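DUF3218 domain-containing protein (Pseudomonas aeruginosa, PDB 2IGS) is of unknown function but adopts a mainly helical fold and belongs to a family grouped with the lysozyme-like proteins, so a related activity remains only a possibility. Local coordinates at residues 36-41 against 100-105; 42-47 against 208-213. All blocks are in the same frame, centred on the assembly; numbering follows the deposited sequence.

Contact 1 of 2, residues 36-41 against 100-105; sequences AQTIEA and TSMAQN
Segments 36-41 and 100-105 are helical turns whose axes come within 8.9 Å and cross at 81°, and the nearest backbone pair is Q37 with A103. The small side chain of A103 is consistent with the close approach of the two backbones, whose nearest CA atoms, those of Q37 and A103, are 5.3 Å apart. Q37 CB rests over the backbone of A103, with Q37 CB 3.8 Å from A103 CA. The Q37 chain then bends at chi2 (97°), which lays its amide end alongside the methyl of A103. Q37 NE2 passes 4.1 Å from A103 CB on its way to D107, where it donates a hydrogen bond to the carboxylate oxygen OD2. The glutamine therefore packs with its stem and bonds with its tip, both against helix 87-113.

M102, present as selenomethionine, fills the deeper side of the crossing. Its chain runs out toward helix 35-48 and curls at the last torsion (chi3 -34°). The curl brings the terminal methyl over A41, with M102 CE 3.8 Å from A41 CB. M102 SE lies 3.9 Å from A41 CB as well.

This is a near-perpendicular helix crossing in the interior of a mainly helical domain. Helix 203-216 adds to it, with L211 against A41 and T208 against M102. The disulfide C27-C91 ties helix 12-27 to helix 87-113 elsewhere in the same bundle.

T38 sits at the margin of the selenomethionine contact, its CG2 4.2 Å from M102 CE. The hydroxyl of T38 turns back to hydrogen-bond the carbonyl oxygen of P34, while its methyl faces M102.

Contact 2 of 2, residues 42-47 against 208-213; sequences WDIPLR and TLLLAY
The carbonyl oxygen of T204 is held by two side chains, one from each segment. W42 NE1 donates a hydrogen bond to it from helix 35-48, and T208 OG1 bonds to it from one turn further along helix 203-216. Both bonds end on the one oxygen; W42 NE1 and T208 OG1 stay 4.7 Å apart. The W42 bond ties the nitrogen edge of the indole to helix 203-216.

The direct contact between 42-47 and 208-213 is apolar. The backbones stay well apart, the closest CA atoms being those of I44 and L210 at 10.1 Å, so side chains make the contact. CG1 of I44 lies beside the backbone N (chi1 -69°) and the chain is extended beyond it, so CD1 is carried forward to L211. I44 CD1 and L211 CD2 are 3.9 Å apart, and the two side chains slant across one another. The other branch of I44 has a looser partner: I44 CG2 is 4.4 Å from L210 CD2.

Helix 35-48 here packs on the C-terminal helix 203-216 in the core of the helical bundle, and it is kinked at this point by a proline. P45 has no N-H to give to the preceding turn, and the N-H of L46 makes just a weak bond to D43 O. Regular bonding resumes at R47, whose N is 2.8 Å from D43 O.

L118 and I109 continue the apolar patch, touching I44 and L211 respectively, while D43 OD1 accepts a hydrogen bond from the backbone N of G13 at the start of helix 12-27.

The two contacts lie with their centres 9 Å apart and share helix 35-48. Its first half meets helix 87-113 in contact 1, and its kinked second half meets helix 203-216 in contact 2. Along the chain the segments alternate in the order 36-41, 42-47, 100-105 and 208-213, so residues distant in sequence close into one core. The contacts also touch each other. M102 SE packs 3.4 Å from W42 NE1, and N105 packs on A212, which brings helices 87-113 and 203-216 together directly. The three helices therefore pack on one another around the same buried region of one subunit; no other chain touches these segments.

Contact 1 of 2, residues 36-41 against 100-105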
loop_
_atom_site.group_PDB
_atom_site.type_symbol
_atom_site.label_atom_id
_atom_site.label_comp_id
_atom_site.label_asym_id
_atom_site.label_seq_id
_atom_site.Cartn_x
_atom_site.Cartn_y
_atom_site.Cartn_z
ATOM N N ALA F 36 -32.477 32.302 0.989
ATOM C CA ALA F 36 -31.700 31.305 1.738
ATOM C C ALA F 36 -30.226 31.300 1.365
ATOM O O ALA F 36 -29.379 31.362 2.248
ATOM C CB ALA F 36 -32.307 29.893 1.596
ATOM N N GLN F 37 -29.942 31.246 0.061
ATOM C CA GLN F 37 -28.578 31.273 -0.462
ATOM C C GLN F 37 -27.837 32.579 -0.166
ATOM O O GLN F 37 -26.634 32.566 0.106
ATOM C CB GLN F 37 -28.545 30.986 -1.971
ATOM C CG GLN F 37 -29.084 29.611 -2.371
ATOM C CD GLN F 37 -30.541 29.636 -2.818
ATOM O OE1 GLN F 37 -31.377 30.326 -2.230
ATOM N NE2 GLN F 37 -30.848 28.870 -3.862
ATOM N N THR F 38 -28.561 33.692 -0.206
ATOM C CA THR F 38 -27.979 35.020 0.044
ATOM C C THR F 38 -27.543 35.213 1.512
ATOM O O THR F 38 -26.420 35.665 1.763
ATOM C CB THR F 38 -28.938 36.142 -0.399
ATOM O OG1 THR F 38 -29.253 35.967 -1.787
ATOM C CG2 THR F 38 -28.300 37.495 -0.214
ATOM N N ILE F 39 -28.421 34.863 2.461
ATOM C CA ILE F 39 -28.052 34.875 3.885
ATOM C C ILE F 39 -26.844 33.954 4.140
ATOM O O ILE F 39 -25.862 34.374 4.774
ATOM C CB ILE F 39 -29.234 34.472 4.838
ATOM C CG1 ILE F 39 -30.454 35.391 4.666
ATOM C CG2 ILE F 39 -28.775 34.506 6.288
ATOM C CD1 ILE F 39 -31.814 34.719 4.976
ATOM N N GLU F 40 -26.926 32.713 3.637
ATOM C CA GLU F 40 -25.881 31.717 3.835
ATOM C C GLU F 40 -24.526 32.143 3.257
ATOM O O GLU F 40 -23.502 32.002 3.914
ATOM C CB GLU F 40 -26.297 30.340 3.282
ATOM C CG GLU F 40 -25.282 29.262 3.626
ATOM C CD GLU F 40 -25.674 27.868 3.186
ATOM O OE1 GLU F 40 -26.790 27.691 2.673
ATOM O OE2 GLU F 40 -24.838 26.947 3.331
ATOM N N ALA F 41 -24.526 32.655 2.032
ATOM C CA ALA F 41 -23.297 33.166 1.389
ATOM C C ALA F 41 -22.638 34.281 2.208
ATOM O O ALA F 41 -21.433 34.269 2.445
ATOM C CB ALA F 41 -23.611 33.664 -0.034
ATOM N N THR F 100 -28.388 36.182 -8.446
ATOM C CA THR F 100 -28.532 34.963 -9.241
ATOM C C THR F 100 -27.263 34.117 -9.193
ATOM O O THR F 100 -27.340 32.930 -8.926
ATOM C CB THR F 100 -28.905 35.283 -10.711
ATOM O OG1 THR F 100 -30.161 35.979 -10.756
ATOM C CG2 THR F 100 -29.056 34.031 -11.518
ATOM N N SER F 101 -26.106 34.740 -9.424
ATOM C CA SER F 101 -24.851 34.014 -9.597
ATOM C C SER F 101 -24.387 33.382 -8.287
ATOM O O SER F 101 -23.978 32.220 -8.273
ATOM C CB SER F 101 -23.761 34.909 -10.229
ATOM O OG SER F 101 -22.689 35.222 -9.339
HETATM N N MSE F 102 -24.478 34.132 -7.185
HETATM C CA MSE F 102 -24.193 33.579 -5.870
HETATM C C MSE F 102 -25.051 32.385 -5.512
HETATM O O MSE F 102 -24.552 31.452 -4.900
HETATM C CB MSE F 102 -24.339 34.625 -4.783
HETATM C CG MSE F 102 -23.147 35.518 -4.657
HETATM SE SE MSE F 102 -22.952 36.263 -2.894
HETATM C CE MSE F 102 -24.808 36.472 -2.371
ATOM N N ALA F 103 -26.330 32.414 -5.885
ATOM C CA ALA F 103 -27.249 31.335 -5.549
ATOM C C ALA F 103 -26.826 30.062 -6.269
ATOM O O ALA F 103 -26.713 29.013 -5.656
ATOM C CB ALA F 103 -28.683 31.719 -5.919
ATOM N N GLN F 104 -26.566 30.187 -7.572
ATOM C CA GLN F 104 -26.139 29.080 -8.423
ATOM C C GLN F 104 -24.777 28.525 -8.008
ATOM O O GLN F 104 -24.600 27.300 -7.938
ATOM C CB GLN F 104 -26.137 29.501 -9.905
ATOM C CG GLN F 104 -27.546 29.736 -10.479
ATOM C CD GLN F 104 -27.567 30.461 -11.830
ATOM O OE1 GLN F 104 -26.598 31.125 -12.221
ATOM N NE2 GLN F 104 -28.691 30.344 -12.545
ATOM N N ASN F 105 -23.830 29.413 -7.716
ATOM C CA ASN F 105 -22.492 28.978 -7.325
ATOM C C ASN F 105 -22.476 28.245 -5.986
ATOM O O ASN F 105 -21.882 27.166 -5.872
ATOM C CB ASN F 105 -21.466 30.115 -7.427
ATOM C CG ASN F 105 -21.148 30.474 -8.899
ATOM O OD1 ASN F 105 -21.092 29.588 -9.762
ATOM N ND2 ASN F 105 -20.962 31.770 -9.187
#

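Contact 2 of 2, residues 42-47 against 208-213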
loop_
_atom_site.group_PDB
_atom_site.type_symbol
_atom_site.label_atom_id
_atom_site.label_comp_id
_atom_site.label_asym_id
_atom_site.label_seq_id
_atom_site.Cartn_x
_atom_site.Cartn_y
_atom_site.Cartn_z
ATOM N N TRP F 42 -23.433 35.252 2.648
ATOM C CA TRP F 42 -22.878 36.443 3.318
ATOM C C TRP F 42 -22.612 36.225 4.822
ATOM O O TRP F 42 -21.966 37.040 5.464
ATOM C CB TRP F 42 -23.756 37.673 3.027
ATOM C CG TRP F 42 -23.587 38.176 1.584
ATOM C CD1 TRP F 42 -22.513 37.944 0.743
ATOM C CD2 TRP F 42 -24.480 39.041 0.855
ATOM N NE1 TRP F 42 -22.692 38.602 -0.457
ATOM C CE2 TRP F 42 -23.896 39.267 -0.425
ATOM C CE3 TRP F 42 -25.731 39.623 1.147
ATOM C CZ2 TRP F 42 -24.521 40.049 -1.410
ATOM C CZ3 TRP F 42 -26.346 40.417 0.171
ATOM C CH2 TRP F 42 -25.727 40.627 -1.095
ATOM N N ASP F 43 -23.099 35.112 5.371
ATOM C CA ASP F 43 -22.623 34.624 6.678
ATOM C C ASP F 43 -21.256 33.918 6.637
ATOM O O ASP F 43 -20.619 33.743 7.682
ATOM C CB ASP F 43 -23.666 33.693 7.339
ATOM C CG ASP F 43 -24.841 34.458 7.973
ATOM O OD1 ASP F 43 -24.771 35.699 8.157
ATOM O OD2 ASP F 43 -25.856 33.802 8.292
ATOM N N ILE F 44 -20.808 33.519 5.445
ATOM C CA ILE F 44 -19.576 32.719 5.292
ATOM C C ILE F 44 -18.355 33.245 6.086
ATOM O O ILE F 44 -17.826 32.499 6.901
ATOM C CB ILE F 44 -19.232 32.359 3.795
ATOM C CG1 ILE F 44 -20.249 31.362 3.203
ATOM C CG2 ILE F 44 -17.844 31.752 3.684
ATOM C CD1 ILE F 44 -20.006 31.039 1.734
ATOM N N PRO F 45 -17.961 34.543 5.915
ATOM C CA PRO F 45 -16.819 35.088 6.676
ATOM C C PRO F 45 -16.988 35.029 8.179
ATOM O O PRO F 45 -16.004 34.867 8.898
ATOM C CB PRO F 45 -16.770 36.543 6.237
ATOM C CG PRO F 45 -17.341 36.538 4.883
ATOM C CD PRO F 45 -18.515 35.578 5.018
ATOM N N LEU F 46 -18.216 35.167 8.667
ATOM C CA LEU F 46 -18.424 35.064 10.085
ATOM C C LEU F 46 -18.406 33.607 10.540
ATOM O O LEU F 46 -17.914 33.316 11.627
ATOM C CB LEU F 46 -19.706 35.756 10.528
ATOM C CG LEU F 46 -19.941 35.796 12.045
ATOM C CD1 LEU F 46 -18.884 36.687 12.693
ATOM C CD2 LEU F 46 -21.359 36.308 12.324
ATOM N N ARG F 47 -18.927 32.706 9.713
ATOM C CA ARG F 47 -18.907 31.297 10.062
ATOM C C ARG F 47 -17.478 30.741 10.047
ATOM O O ARG F 47 -17.154 29.856 10.823
ATOM C CB ARG F 47 -19.919 30.492 9.236
ATOM C CG ARG F 47 -21.267 30.417 9.965
ATOM C CD ARG F 47 -22.373 29.664 9.245
ATOM N NE ARG F 47 -23.420 30.558 8.737
ATOM C CZ ARG F 47 -24.699 30.218 8.603
ATOM N NH1 ARG F 47 -25.110 28.997 8.960
ATOM N NH2 ARG F 47 -25.575 31.098 8.123
ATOM N N THR F 208 -18.965 36.901 -3.487
ATOM C CA THR F 208 -19.418 36.561 -4.854
ATOM C C THR F 208 -18.284 35.905 -5.674
ATOM O O THR F 208 -18.494 34.878 -6.320
ATOM C CB THR F 208 -19.986 37.797 -5.608
ATOM O OG1 THR F 208 -20.907 38.491 -4.765
ATOM C CG2 THR F 208 -20.705 37.414 -6.894
ATOM N N LEU F 209 -17.097 36.512 -5.634
ATOM C CA LEU F 209 -15.924 36.013 -6.327
ATOM C C LEU F 209 -15.546 34.652 -5.773
ATOM O O LEU F 209 -15.271 33.719 -6.560
ATOM C CB LEU F 209 -14.742 36.996 -6.168
ATOM C CG LEU F 209 -13.346 36.628 -6.706
ATOM C CD1 LEU F 209 -13.366 36.582 -8.246
ATOM C CD2 LEU F 209 -12.240 37.603 -6.216
ATOM N N LEU F 210 -15.549 34.542 -4.434
ATOM C CA LEU F 210 -15.166 33.315 -3.733
ATOM C C LEU F 210 -15.985 32.108 -4.197
ATOM O O LEU F 210 -15.438 31.048 -4.480
ATOM C CB LEU F 210 -15.308 33.482 -2.207
ATOM C CG LEU F 210 -14.937 32.270 -1.339
ATOM C CD1 LEU F 210 -13.410 32.077 -1.284
ATOM C CD2 LEU F 210 -15.499 32.395 0.071
ATOM N N LEU F 211 -17.295 32.289 -4.244
ATOM C CA LEU F 211 -18.213 31.237 -4.650
ATOM C C LEU F 211 -18.104 30.927 -6.144
ATOM O O LEU F 211 -18.208 29.780 -6.530
ATOM C CB LEU F 211 -19.652 31.644 -4.292
ATOM C CG LEU F 211 -19.944 31.765 -2.794
ATOM C CD1 LEU F 211 -21.366 32.237 -2.543
ATOM C CD2 LEU F 211 -19.641 30.454 -2.064
ATOM N N ALA F 212 -17.889 31.943 -6.975
ATOM C CA ALA F 212 -17.719 31.712 -8.413
ATOM C C ALA F 212 -16.526 30.806 -8.729
ATOM O O ALA F 212 -16.637 29.850 -9.501
ATOM C CB ALA F 212 -17.572 33.056 -9.157
ATOM N N TYR F 213 -15.384 31.167 -8.157
ATOM C CA TYR F 213 -14.130 30.432 -8.235
ATOM C C TYR F 213 -14.310 29.008 -7.726
ATOM O O TYR F 213 -14.091 28.047 -8.459
ATOM C CB TYR F 213 -13.100 31.176 -7.395
ATOM C CG TYR F 213 -11.748 30.506 -7.280
ATOM C CD1 TYR F 213 -10.796 30.646 -8.285
ATOM C CD2 TYR F 213 -11.392 29.795 -6.128
ATOM C CE1 TYR F 213 -9.544 30.041 -8.189
ATOM C CE2 TYR F 213 -10.124 29.184 -6.015
ATOM C CZ TYR F 213 -9.212 29.312 -7.050
ATOM O OH TYR F 213 -7.964 28.726 -6.972
#